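Local coordinates for proximal thread matrix protein 1 (Mytilus galloprovincialis, PDB 4CN9), which probably binds collagen as a matrix protein of the mussel byssus and holds zinc in a metal ion-dependent adhesion site, at residues V58-S63 / E72-M77; F80-V85 / G128-V133; A256-A261 / V300-R305; T336-G341 / G371-H376. One frame throughout, in Å; residues are numbered along the deposited sequence.

Interaction 1 of 4, residues V58-S63 / E72-M77; sequences VLFDDS and ENYQMM. With ZN (zinc ion), chain C.
Phe60 packs against Met77 and Tyr74 where strand 54-61 runs into the metal ion-dependent adhesion site (MIDAS) of the first von Willebrand factor type A domain. The local strand and helix directions are antiparallel, at 172°. Methyl CE of Met77 lies over the centre of the Phe60 ring, 3.8 Å from its centroid, in a CH-pi contact made possible by the bend about the CG-SD bond of Met77 (chi3 70°). Tyr74 CD1 reaches the edge of the same ring, 3.9 Å from Phe60 CE1. Next along the strand, the buried carbonyl O of Asp61 faces Met77 CE at 3.6 Å and has no polar partner in the model. The Asp61 carboxylate serves the second shell of the metal site: OD1 closes an Asx turn with Ser63 N at 2.8 Å, while OD2 accepts from a zinc-bound water. Asp62 passes its CB by Tyr74 OH, which is hydrogen-bonded to Asn136 OD1, and turns its carboxylate to Arg135 and Ser107. Ser63 ends the walk at the zinc ion, which Ser65, Asp174 and three waters also bind. Ser63 OG sits 2.2 Å from the zinc while reaching Asp61 OD1 at 2.6 Å, on the syn side of that carboxylate.

Interaction 2 of 4, residues F80-V85 / G128-V133; sequences FVKELV and GIQDMV
This is a helix-to-helix contact with an apolar floor and a polar pair beside it: Val81, Lys82 and Val85 of helix 73-85 meet Ile129 and Gln130 at the end of helix 122-130. Ile129 carries the floor. The terminal methyl Ile129 CD1 pushes against Val81 CG1 at 3.5 Å, tighter than usual carbon packing, and also reaches Val85 CG2 at 3.8 Å. Ile129 CG1 stands anti to the carbonyl carbon and CD1 continues outward (chi2 161°), which brings the methyl to the two valines. In the alpha/beta fold of a von Willebrand factor type A domain, helices flank a central sheet, and here both valines also rest on Phe101 of strand 100-106. Beside this, Lys82 lies extended beyond CG, with Lys82 CG 4.2 Å from Ile129 CG2; its chain runs alongside Ile129, pointing the other way. Lys82 NZ then donates to Gln130 OE1 at 2.7 Å, with a C=O to donor angle of 134° and a tilt of 17° from the carbonyl plane. An alanine in place of Lys82 would probably leave Gln130 OE1 without this donor and open a gap beside Ile129 CG2. Gln130 NE2 bonds Gln75 OE1, so both ends of the amide are bonded, which would restrain its rotation. Lys78 NZ donates to the backbone O atoms of Gln130 and Met132.

Interaction 3 of 4, residues A256-A261 / V300-R305; sequences AFVFDA and VTFADR
Four backbone hydrogen bonds join Phe257, Phe259 and Ala261 to Val300 and Phe302, pairing two parallel strands of the second von Willebrand factor type A domain. They belong to a beta-alpha-beta crossover in which helix 272-285 links strand 253-260 to strand 295-302. Val300 N donates to Phe257 O and Phe259 N to Val300 O, both at 2.9 Å; Phe302 N then binds Phe259 O. The last bond, from Ala261 N to Phe302 O at 2.8 Å, carries the pairing past the end of strand 253-260. Asp260 directs its carboxylate elsewhere, OD1 to Ser262 N and OD2 to Asp370 N. It opens an Asp-x-Ser-x-Ser pattern like that of the first domain's metal site.

On the sheet face shared by Val258, Asp260 and Phe302, the Phe302 ring lies over the Phe259-Asp260 peptide, with Asp260 N over its face toward the rim. Phe302 CG sits between backbone N and carbonyl carbon (chi1 56°), and Asp260 CA lies 3.9 Å from the ring centroid in a CH-pi contact. Val258 CG1 meets Phe302 CE2 at 3.8 Å, the two side chains crossing at about a right angle. An alanine at Phe302 would probably uncover the peptide between Phe259 and Asp260 and leave a gap next to Val258 CG1. On the other face Thr301 and Phe259 run alongside one another. Thr301 OG1 bonds Gln309 NE2, while its methyl CG2 stands over the Phe259 ring, displaced toward the rim and 3.5 Å from both CE1 and CZ of that ring.

Interaction 4 of 4, residues T336-G341 / G371-H376; sequences TAIGDG and GQNNGH
Thr336 shows how one small side chain can fasten two loops, here against Gly371 and Gln372. Thr336 CB lies 3.9 Å from Gln372 O. From there the hydroxyl branch, set between the backbone N and the carbonyl carbon (chi1 37°), carries Thr336 OG1 to Gln372 O at 2.8 Å, donating from above the carbonyl plane. On the methyl branch, Thr336 CG2 rests 4.1 Å from Gly371 CA. A CB on Gly371 would clash with Thr336 OG1, so the close approach depends on glycine. A water accepts from Thr336 N and donates to Gln372 O, adding a second link between the same two residues.

Farther along, Asn373 reaches the start of helix 338-349. Asn373 OD1 takes Gly339 N at 2.9 Å in a nearly straight bond (173°), again with the donor above the carbonyl plane; the positive end of the helix would probably polarise this amide oxygen. Asn373 ND2 is held by Lys377 O. Asn374 lays its amide beside Ala337, with Asn374 OD1 3.6 Å from Ala337 CB, and the same OD1 closes an Asx turn by accepting from His376 N at 3.1 Å. Its ND2 turns to Asp304 O and Gln335 OE1.

The contact, in the second von Willebrand factor type A domain and away from the zinc sites, thus ties the first turn of helix 338-349 to the loop that leaves strand 362-369 and leads to helix 379-388. Ile338, its CD1 3.6 Å from Gly371 O, packs against side chains of strands 295-302 and 362-369 and of helix 404-410.

From the N terminus, the four contacts close in series, so none nests in or crosses another. Interaction 1 closes a short excursion through helix 64-69, bringing strand 54-61 against helix 73-85. The same helix then enters interaction 2, whose longer loop includes strands 100-106 and 110-112; Met132 CE of interaction 2 packs on Phe60 of interaction 1. In the second domain, interaction 3 closes the excursion through helix 272-285, and interaction 4 the one holding strand 362-369. These last two touch through Ala303 O and Ala337 N. Each pair has centres about 9 Å apart, whereas the nearest atoms of different pairs are at least about 33 Å apart.

Interaction 1 of 4, residues V58-S63 / E72-M77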
loop_
_atom_site.group_PDB
_atom_site.type_symbol
_atom_site.label_atom_id
_atom_site.label_comp_id
_atom_site.label_asym_id
_atom_site.label_seq_id
_atom_site.Cartn_x
_atom_site.Cartn_y
_atom_site.Cartn_z
ATOM N N VAL A 58 -16.299 5.316 6.604
ATOM C CA VAL A 58 -15.698 4.776 7.818
ATOM C C VAL A 58 -16.374 3.466 8.214
ATOM O O VAL A 58 -17.588 3.394 8.329
ATOM C CB VAL A 58 -15.793 5.774 8.996
ATOM C CG1 VAL A 58 -15.263 5.147 10.275
ATOM C CG2 VAL A 58 -15.037 7.046 8.649
ATOM N N LEU A 59 -15.558 2.433 8.394
ATOM C CA LEU A 59 -15.979 1.111 8.849
ATOM C C LEU A 59 -15.646 1.023 10.334
ATOM O O LEU A 59 -14.475 0.994 10.729
ATOM C CB LEU A 59 -15.231 0.055 8.025
ATOM C CG LEU A 59 -15.763 -1.357 7.792
ATOM C CD1 LEU A 59 -17.274 -1.437 7.586
ATOM C CD2 LEU A 59 -15.034 -1.913 6.575
ATOM N N PHE A 60 -16.697 1.020 11.140
ATOM C CA PHE A 60 -16.669 1.322 12.565
ATOM C C PHE A 60 -16.990 0.025 13.323
ATOM O O PHE A 60 -18.116 -0.450 13.260
ATOM C CB PHE A 60 -17.755 2.395 12.783
ATOM C CG PHE A 60 -17.837 2.964 14.173
ATOM C CD1 PHE A 60 -18.355 2.220 15.236
ATOM C CD2 PHE A 60 -17.450 4.278 14.404
ATOM C CE1 PHE A 60 -18.452 2.778 16.496
ATOM C CE2 PHE A 60 -17.543 4.840 15.670
ATOM C CZ PHE A 60 -18.046 4.102 16.710
ATOM N N ASP A 61 -15.991 -0.549 14.005
ATOM C CA ASP A 61 -16.147 -1.769 14.822
ATOM C C ASP A 61 -17.134 -1.488 15.961
ATOM O O ASP A 61 -16.901 -0.566 16.751
ATOM C CB ASP A 61 -14.760 -2.155 15.361
ATOM C CG ASP A 61 -14.731 -3.468 16.177
ATOM O OD1 ASP A 61 -15.703 -3.825 16.879
ATOM O OD2 ASP A 61 -13.672 -4.130 16.131
ATOM N N ASP A 62 -18.253 -2.232 16.025
ATOM C CA ASP A 62 -19.165 -2.099 17.177
ATOM C C ASP A 62 -19.304 -3.393 17.973
ATOM O O ASP A 62 -20.371 -3.711 18.481
ATOM C CB ASP A 62 -20.532 -1.469 16.805
ATOM C CG ASP A 62 -21.393 -2.336 15.879
ATOM O OD1 ASP A 62 -20.929 -3.356 15.327
ATOM O OD2 ASP A 62 -22.575 -1.959 15.701
ATOM N N SER A 63 -18.190 -4.108 18.108
ATOM C CA SER A 63 -18.118 -5.322 18.928
ATOM C C SER A 63 -18.190 -5.014 20.424
ATOM O O SER A 63 -17.785 -3.940 20.878
ATOM C CB SER A 63 -16.822 -6.108 18.638
ATOM O OG SER A 63 -15.646 -5.380 19.001
ATOM N N GLU A 72 -16.696 4.730 27.981
ATOM C CA GLU A 72 -16.465 5.966 27.224
ATOM C C GLU A 72 -15.786 5.749 25.859
ATOM O O GLU A 72 -15.641 6.697 25.074
ATOM C CB GLU A 72 -15.619 6.946 28.049
ATOM C CG GLU A 72 -16.414 7.715 29.098
ATOM C CD GLU A 72 -17.716 8.290 28.541
ATOM O OE1 GLU A 72 -17.658 9.078 27.568
ATOM O OE2 GLU A 72 -18.797 7.943 29.072
ATOM N N ASN A 73 -15.375 4.516 25.573
ATOM C CA ASN A 73 -14.709 4.223 24.304
ATOM C C ASN A 73 -15.494 4.640 23.053
ATOM O O ASN A 73 -14.925 5.276 22.167
ATOM C CB ASN A 73 -14.340 2.749 24.215
ATOM C CG ASN A 73 -13.168 2.396 25.098
ATOM O OD1 ASN A 73 -12.388 3.267 25.476
ATOM N ND2 ASN A 73 -13.028 1.115 25.425
ATOM N N TYR A 74 -16.779 4.289 22.966
ATOM C CA TYR A 74 -17.554 4.619 21.767
ATOM C C TYR A 74 -17.621 6.121 21.537
ATOM O O TYR A 74 -17.582 6.583 20.396
ATOM C CB TYR A 74 -18.974 4.049 21.827
ATOM C CG TYR A 74 -19.067 2.580 21.491
ATOM C CD1 TYR A 74 -18.489 2.071 20.325
ATOM C CD2 TYR A 74 -19.734 1.692 22.340
ATOM C CE1 TYR A 74 -18.574 0.716 20.017
ATOM C CE2 TYR A 74 -19.816 0.336 22.040
ATOM C CZ TYR A 74 -19.234 -0.144 20.873
ATOM O OH TYR A 74 -19.320 -1.489 20.560
ATOM N N GLN A 75 -17.744 6.889 22.614
ATOM C CA GLN A 75 -17.780 8.343 22.467
ATOM C C GLN A 75 -16.473 8.866 21.867
ATOM O O GLN A 75 -16.487 9.783 21.045
ATOM C CB GLN A 75 -18.066 9.039 23.803
ATOM C CG GLN A 75 -18.370 10.515 23.637
ATOM C CD GLN A 75 -19.439 10.775 22.583
ATOM O OE1 GLN A 75 -20.568 10.307 22.699
ATOM N NE2 GLN A 75 -19.074 11.503 21.537
ATOM N N MET A 76 -15.353 8.282 22.280
ATOM C CA MET A 76 -14.048 8.682 21.776
ATOM C C MET A 76 -13.887 8.301 20.315
ATOM O O MET A 76 -13.262 9.029 19.542
ATOM C CB MET A 76 -12.930 8.052 22.615
ATOM C CG MET A 76 -12.891 8.588 24.043
ATOM S SD MET A 76 -11.490 8.033 25.032
ATOM C CE MET A 76 -11.761 9.002 26.514
ATOM N N MET A 77 -14.447 7.156 19.934
ATOM C CA MET A 77 -14.428 6.746 18.531
ATOM C C MET A 77 -15.252 7.720 17.717
ATOM O O MET A 77 -14.838 8.153 16.653
ATOM C CB MET A 77 -14.980 5.326 18.365
ATOM C CG MET A 77 -14.084 4.258 18.923
ATOM S SD MET A 77 -14.812 2.597 18.829
ATOM C CE MET A 77 -14.743 2.348 17.035
HETATM ZN ZN ZN C . -13.725 -6.253 19.503
HETATM O O HOH W 1 -13.432 -6.457 17.451
HETATM O O HOH W 2 -14.587 -8.131 19.742
HETATM O O HOH W 3 -11.946 -7.261 20.037
#

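Interaction 2 of 4, residues F80-V85 / G128-V133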
loop_
_atom_site.group_PDB
_atom_site.type_symbol
_atom_site.label_atom_id
_atom_site.label_comp_id
_atom_site.label_asym_id
_atom_site.label_seq_id
_atom_site.Cartn_x
_atom_site.Cartn_y
_atom_site.Cartn_z
ATOM N N PHE A 80 -13.451 11.032 17.239
ATOM C CA PHE A 80 -12.399 10.896 16.251
ATOM C C PHE A 80 -12.979 11.017 14.840
ATOM O O PHE A 80 -12.406 11.690 13.989
ATOM C CB PHE A 80 -11.662 9.565 16.439
ATOM C CG PHE A 80 -10.582 9.329 15.432
ATOM C CD1 PHE A 80 -9.370 9.986 15.535
ATOM C CD2 PHE A 80 -10.780 8.464 14.368
ATOM C CE1 PHE A 80 -8.371 9.772 14.615
ATOM C CE2 PHE A 80 -9.787 8.255 13.437
ATOM C CZ PHE A 80 -8.577 8.909 13.563
ATOM N N VAL A 81 -14.126 10.385 14.600
ATOM C CA VAL A 81 -14.719 10.390 13.264
ATOM C C VAL A 81 -15.250 11.782 12.927
ATOM O O VAL A 81 -15.150 12.237 11.796
ATOM C CB VAL A 81 -15.836 9.326 13.136
ATOM C CG1 VAL A 81 -16.496 9.390 11.768
ATOM C CG2 VAL A 81 -15.255 7.936 13.387
ATOM N N LYS A 82 -15.799 12.463 13.928
ATOM C CA LYS A 82 -16.202 13.853 13.765
ATOM C C LYS A 82 -15.034 14.731 13.343
ATOM O O LYS A 82 -15.183 15.615 12.506
ATOM C CB LYS A 82 -16.787 14.388 15.067
ATOM C CG LYS A 82 -18.127 13.832 15.400
ATOM C CD LYS A 82 -18.670 14.461 16.683
ATOM C CE LYS A 82 -19.939 13.762 17.113
ATOM N NZ LYS A 82 -20.367 14.166 18.474
ATOM N N GLU A 83 -13.870 14.493 13.933
ATOM C CA GLU A 83 -12.687 15.262 13.598
ATOM C C GLU A 83 -12.241 15.010 12.152
ATOM O O GLU A 83 -11.793 15.926 11.463
ATOM C CB GLU A 83 -11.569 14.945 14.595
ATOM C CG GLU A 83 -11.893 15.493 15.987
ATOM C CD GLU A 83 -11.051 14.877 17.079
ATOM O OE1 GLU A 83 -10.045 14.220 16.762
ATOM O OE2 GLU A 83 -11.401 15.051 18.262
ATOM N N LEU A 84 -12.391 13.770 11.690
ATOM C CA LEU A 84 -12.145 13.436 10.283
ATOM C C LEU A 84 -13.038 14.247 9.362
ATOM O O LEU A 84 -12.570 14.835 8.392
ATOM C CB LEU A 84 -12.412 11.949 10.033
ATOM C CG LEU A 84 -11.481 10.993 10.779
ATOM C CD1 LEU A 84 -11.926 9.547 10.607
ATOM C CD2 LEU A 84 -10.048 11.186 10.292
ATOM N N VAL A 85 -14.332 14.246 9.651
ATOM C CA VAL A 85 -15.289 15.005 8.862
ATOM C C VAL A 85 -14.849 16.463 8.719
ATOM O O VAL A 85 -14.883 17.036 7.629
ATOM C CB VAL A 85 -16.676 14.960 9.492
ATOM C CG1 VAL A 85 -17.607 15.967 8.812
ATOM C CG2 VAL A 85 -17.247 13.545 9.411
ATOM N N GLY A 128 -25.306 12.761 12.721
ATOM C CA GLY A 128 -25.474 11.368 12.341
ATOM C C GLY A 128 -24.527 10.456 13.094
ATOM O O GLY A 128 -24.929 9.416 13.597
ATOM N N ILE A 129 -23.256 10.846 13.181
ATOM C CA ILE A 129 -22.257 10.060 13.905
ATOM C C ILE A 129 -22.626 9.954 15.390
ATOM O O ILE A 129 -22.592 8.865 15.992
ATOM C CB ILE A 129 -20.869 10.694 13.752
ATOM C CG1 ILE A 129 -20.369 10.531 12.307
ATOM C CG2 ILE A 129 -19.879 10.086 14.736
ATOM C CD1 ILE A 129 -19.260 11.485 11.948
ATOM N N GLN A 130 -23.001 11.086 15.981
ATOM C CA GLN A 130 -23.374 11.111 17.390
ATOM C C GLN A 130 -24.576 10.197 17.681
ATOM O O GLN A 130 -24.645 9.542 18.727
ATOM C CB GLN A 130 -23.684 12.549 17.837
ATOM C CG GLN A 130 -23.933 12.665 19.330
ATOM C CD GLN A 130 -22.799 12.065 20.145
ATOM O OE1 GLN A 130 -21.627 12.263 19.837
ATOM N NE2 GLN A 130 -23.144 11.314 21.184
ATOM N N ASP A 131 -25.510 10.144 16.741
ATOM C CA ASP A 131 -26.748 9.402 16.921
ATOM C C ASP A 131 -26.610 7.907 16.663
ATOM O O ASP A 131 -27.566 7.165 16.853
ATOM C CB ASP A 131 -27.834 9.944 15.993
ATOM C CG ASP A 131 -28.385 11.276 16.454
ATOM O OD1 ASP A 131 -28.168 11.645 17.629
ATOM O OD2 ASP A 131 -29.030 11.952 15.632
ATOM N N MET A 132 -25.439 7.462 16.226
ATOM C CA MET A 132 -25.229 6.036 15.980
ATOM C C MET A 132 -25.398 5.241 17.248
ATOM O O MET A 132 -24.907 5.636 18.305
ATOM C CB MET A 132 -23.819 5.756 15.472
ATOM C CG MET A 132 -23.497 6.237 14.093
ATOM S SD MET A 132 -21.698 6.104 13.865
ATOM C CE MET A 132 -21.515 4.329 13.977
ATOM N N VAL A 133 -26.040 4.086 17.117
ATOM C CA VAL A 133 -26.206 3.149 18.208
ATOM C C VAL A 133 -25.363 1.892 17.972
ATOM O O VAL A 133 -25.709 1.070 17.123
ATOM C CB VAL A 133 -27.687 2.720 18.330
ATOM C CG1 VAL A 133 -27.876 1.805 19.540
ATOM C CG2 VAL A 133 -28.583 3.940 18.416
#

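Interaction 3 of 4, residues A256-A261 / V300-R305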
loop_
_atom_site.group_PDB
_atom_site.type_symbol
_atom_site.label_atom_id
_atom_site.label_comp_id
_atom_site.label_asym_id
_atom_site.label_seq_id
_atom_site.Cartn_x
_atom_site.Cartn_y
_atom_site.Cartn_z
ATOM N N ALA A 256 14.963 1.521 -8.757
ATOM C CA ALA A 256 16.094 0.618 -8.594
ATOM C C ALA A 256 15.710 -0.846 -8.761
ATOM O O ALA A 256 14.838 -1.361 -8.046
ATOM C CB ALA A 256 16.759 0.856 -7.243
ATOM N N PHE A 257 16.362 -1.516 -9.717
ATOM C CA PHE A 257 16.279 -2.969 -9.815
ATOM C C PHE A 257 17.282 -3.556 -8.843
ATOM O O PHE A 257 18.462 -3.237 -8.897
ATOM C CB PHE A 257 16.631 -3.465 -11.213
ATOM C CG PHE A 257 15.644 -3.062 -12.267
ATOM C CD1 PHE A 257 14.397 -3.640 -12.309
ATOM C CD2 PHE A 257 15.985 -2.121 -13.221
ATOM C CE1 PHE A 257 13.488 -3.269 -13.290
ATOM C CE2 PHE A 257 15.087 -1.749 -14.211
ATOM C CZ PHE A 257 13.836 -2.323 -14.242
ATOM N N VAL A 258 16.803 -4.406 -7.955
ATOM C CA VAL A 258 17.666 -5.074 -7.002
ATOM C C VAL A 258 17.508 -6.547 -7.290
ATOM O O VAL A 258 16.485 -7.148 -6.929
ATOM C CB VAL A 258 17.243 -4.770 -5.567
ATOM C CG1 VAL A 258 18.134 -5.508 -4.578
ATOM C CG2 VAL A 258 17.280 -3.252 -5.319
ATOM N N PHE A 259 18.476 -7.126 -7.987
ATOM C CA PHE A 259 18.295 -8.493 -8.447
ATOM C C PHE A 259 19.422 -9.498 -8.204
ATOM O O PHE A 259 20.599 -9.162 -8.090
ATOM C CB PHE A 259 17.860 -8.525 -9.905
ATOM C CG PHE A 259 18.891 -8.100 -10.889
ATOM C CD1 PHE A 259 19.766 -9.031 -11.451
ATOM C CD2 PHE A 259 18.935 -6.788 -11.349
ATOM C CE1 PHE A 259 20.706 -8.644 -12.402
ATOM C CE2 PHE A 259 19.868 -6.393 -12.303
ATOM C CZ PHE A 259 20.755 -7.321 -12.833
ATOM N N ASP A 260 18.963 -10.742 -8.115
ATOM C CA ASP A 260 19.733 -11.933 -7.847
ATOM C C ASP A 260 20.738 -12.159 -8.966
ATOM O O ASP A 260 20.374 -12.181 -10.143
ATOM C CB ASP A 260 18.721 -13.080 -7.769
ATOM C CG ASP A 260 19.323 -14.412 -7.409
ATOM O OD1 ASP A 260 20.563 -14.567 -7.355
ATOM O OD2 ASP A 260 18.498 -15.333 -7.177
ATOM N N ALA A 261 22.007 -12.300 -8.592
ATOM C CA ALA A 261 23.069 -12.594 -9.558
ATOM C C ALA A 261 23.858 -13.837 -9.155
ATOM O O ALA A 261 24.993 -14.030 -9.589
ATOM C CB ALA A 261 24.001 -11.397 -9.720
ATOM N N VAL A 300 21.261 -2.752 -8.563
ATOM C CA VAL A 300 22.026 -3.404 -7.502
ATOM C C VAL A 300 21.839 -4.897 -7.702
ATOM O O VAL A 300 20.735 -5.347 -7.956
ATOM C CB VAL A 300 21.491 -3.024 -6.110
ATOM C CG1 VAL A 300 22.193 -3.806 -5.000
ATOM C CG2 VAL A 300 21.653 -1.532 -5.867
ATOM N N THR A 301 22.915 -5.663 -7.623
ATOM C CA THR A 301 22.798 -7.105 -7.655
ATOM C C THR A 301 23.269 -7.709 -6.337
ATOM O O THR A 301 24.040 -7.081 -5.588
ATOM C CB THR A 301 23.593 -7.719 -8.820
ATOM O OG1 THR A 301 24.962 -7.341 -8.718
ATOM C CG2 THR A 301 23.049 -7.242 -10.145
ATOM N N PHE A 302 22.801 -8.923 -6.058
ATOM C CA PHE A 302 23.204 -9.632 -4.849
ATOM C C PHE A 302 23.485 -11.106 -5.106
ATOM O O PHE A 302 22.847 -11.736 -5.937
ATOM C CB PHE A 302 22.195 -9.445 -3.713
ATOM C CG PHE A 302 20.786 -9.839 -4.060
ATOM C CD1 PHE A 302 20.353 -11.145 -3.872
ATOM C CD2 PHE A 302 19.886 -8.901 -4.544
ATOM C CE1 PHE A 302 19.058 -11.515 -4.182
ATOM C CE2 PHE A 302 18.584 -9.257 -4.856
ATOM C CZ PHE A 302 18.169 -10.563 -4.685
ATOM N N ALA A 303 24.507 -11.611 -4.425
ATOM C CA ALA A 303 24.810 -13.034 -4.404
ATOM C C ALA A 303 25.181 -13.304 -2.957
ATOM O O ALA A 303 24.321 -13.211 -2.097
ATOM C CB ALA A 303 25.924 -13.374 -5.364
ATOM N N ASP A 304 26.436 -13.594 -2.645
ATOM C CA ASP A 304 26.793 -13.674 -1.221
ATOM C C ASP A 304 26.723 -12.302 -0.557
ATOM O O ASP A 304 26.412 -12.196 0.625
ATOM C CB ASP A 304 28.177 -14.284 -1.011
ATOM C CG ASP A 304 29.228 -13.627 -1.843
ATOM O OD1 ASP A 304 28.939 -13.268 -3.017
ATOM O OD2 ASP A 304 30.342 -13.443 -1.307
ATOM N N ARG A 305 27.026 -11.251 -1.320
ATOM C CA ARG A 305 26.954 -9.878 -0.810
ATOM C C ARG A 305 26.284 -9.035 -1.880
ATOM O O ARG A 305 25.713 -9.601 -2.808
ATOM C CB ARG A 305 28.358 -9.349 -0.482
ATOM C CG ARG A 305 29.052 -10.082 0.684
ATOM C CD ARG A 305 28.364 -9.822 2.014
ATOM N NE ARG A 305 29.049 -10.466 3.155
ATOM C CZ ARG A 305 28.745 -11.663 3.667
ATOM N NH1 ARG A 305 27.777 -12.404 3.145
ATOM N NH2 ARG A 305 29.422 -12.129 4.712
#

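Interaction 4 of 4, residues T336-G341 / G371-H376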
loop_
_atom_site.group_PDB
_atom_site.type_symbol
_atom_site.label_atom_id
_atom_site.label_comp_id
_atom_site.label_asym_id
_atom_site.label_seq_id
_atom_site.Cartn_x
_atom_site.Cartn_y
_atom_site.Cartn_z
ATOM N N THR A 336 22.153 -15.892 -1.936
ATOM C CA THR A 336 21.290 -14.772 -2.300
ATOM C C THR A 336 21.108 -13.830 -1.095
ATOM O O THR A 336 20.265 -14.051 -0.233
ATOM C CB THR A 336 19.895 -15.245 -2.811
ATOM O OG1 THR A 336 19.463 -16.391 -2.072
ATOM C CG2 THR A 336 19.951 -15.624 -4.284
ATOM N N ALA A 337 21.891 -12.767 -1.061
ATOM C CA ALA A 337 21.840 -11.806 0.030
ATOM C C ALA A 337 20.817 -10.709 -0.265
ATOM O O ALA A 337 21.182 -9.578 -0.598
ATOM C CB ALA A 337 23.212 -11.203 0.246
ATOM N N ILE A 338 19.543 -11.061 -0.139
ATOM C CA ILE A 338 18.430 -10.131 -0.378
ATOM C C ILE A 338 18.569 -8.937 0.547
ATOM O O ILE A 338 18.391 -7.792 0.124
ATOM C CB ILE A 338 17.076 -10.827 -0.130
ATOM C CG1 ILE A 338 16.888 -12.005 -1.085
ATOM C CG2 ILE A 338 15.915 -9.876 -0.304
ATOM C CD1 ILE A 338 15.763 -12.928 -0.677
ATOM N N GLY A 339 18.907 -9.199 1.812
ATOM C CA GLY A 339 19.106 -8.127 2.772
ATOM C C GLY A 339 20.173 -7.123 2.381
ATOM O O GLY A 339 19.992 -5.902 2.508
ATOM N N ASP A 340 21.303 -7.628 1.914
ATOM C CA ASP A 340 22.409 -6.760 1.488
ATOM C C ASP A 340 22.013 -5.912 0.275
ATOM O O ASP A 340 22.363 -4.728 0.191
ATOM C CB ASP A 340 23.629 -7.606 1.142
ATOM C CG ASP A 340 24.322 -8.167 2.365
ATOM O OD1 ASP A 340 23.689 -8.942 3.123
ATOM O OD2 ASP A 340 25.511 -7.824 2.561
ATOM N N GLY A 341 21.293 -6.524 -0.664
ATOM C CA GLY A 341 20.778 -5.811 -1.830
ATOM C C GLY A 341 19.938 -4.602 -1.450
ATOM O O GLY A 341 20.106 -3.510 -1.987
ATOM N N GLY A 371 16.260 -17.299 -4.575
ATOM C CA GLY A 371 16.723 -17.974 -3.371
ATOM C C GLY A 371 16.275 -17.324 -2.075
ATOM O O GLY A 371 15.730 -16.226 -2.075
ATOM N N GLN A 372 16.536 -17.991 -0.954
ATOM C CA GLN A 372 16.193 -17.422 0.344
ATOM C C GLN A 372 17.355 -16.585 0.879
ATOM O O GLN A 372 18.500 -16.780 0.492
ATOM C CB GLN A 372 15.807 -18.524 1.338
ATOM C CG GLN A 372 16.971 -19.273 1.956
ATOM C CD GLN A 372 17.361 -20.502 1.156
ATOM O OE1 GLN A 372 17.408 -20.470 -0.077
ATOM N NE2 GLN A 372 17.650 -21.601 1.860
ATOM N N ASN A 373 17.060 -15.640 1.761
ATOM C CA ASN A 373 18.093 -14.771 2.298
ATOM C C ASN A 373 19.185 -15.548 3.037
ATOM O O ASN A 373 18.901 -16.557 3.701
ATOM C CB ASN A 373 17.505 -13.727 3.252
ATOM C CG ASN A 373 18.480 -12.579 3.514
ATOM O OD1 ASN A 373 19.035 -12.004 2.581
ATOM N ND2 ASN A 373 18.694 -12.250 4.775
ATOM N N ASN A 374 20.419 -15.060 2.931
ATOM C CA ASN A 374 21.564 -15.702 3.591
ATOM C C ASN A 374 21.774 -15.227 5.016
ATOM O O ASN A 374 22.616 -15.774 5.761
ATOM C CB ASN A 374 22.854 -15.552 2.760
ATOM C CG ASN A 374 23.355 -14.119 2.674
ATOM O OD1 ASN A 374 22.722 -13.171 3.161
ATOM N ND2 ASN A 374 24.522 -13.959 2.072
ATOM N N GLY A 375 21.005 -14.214 5.401
ATOM C CA GLY A 375 21.021 -13.702 6.760
ATOM C C GLY A 375 22.088 -12.666 7.086
ATOM O O GLY A 375 22.191 -12.227 8.243
ATOM N N HIS A 376 22.878 -12.235 6.104
ATOM C CA HIS A 376 23.911 -11.253 6.417
ATOM C C HIS A 376 23.294 -9.916 6.862
ATOM O O HIS A 376 23.788 -9.267 7.780
ATOM C CB HIS A 376 24.872 -11.048 5.250
ATOM C CG HIS A 376 25.951 -10.057 5.556
ATOM N ND1 HIS A 376 26.933 -10.293 6.498
ATOM C CD2 HIS A 376 26.184 -8.816 5.073
ATOM C CE1 HIS A 376 27.729 -9.238 6.570
ATOM N NE2 HIS A 376 27.293 -8.330 5.719
HETATM O O HOH W 4 21.369 -17.408 0.469
HETATM O O HOH W 5 21.600 -10.522 3.326
#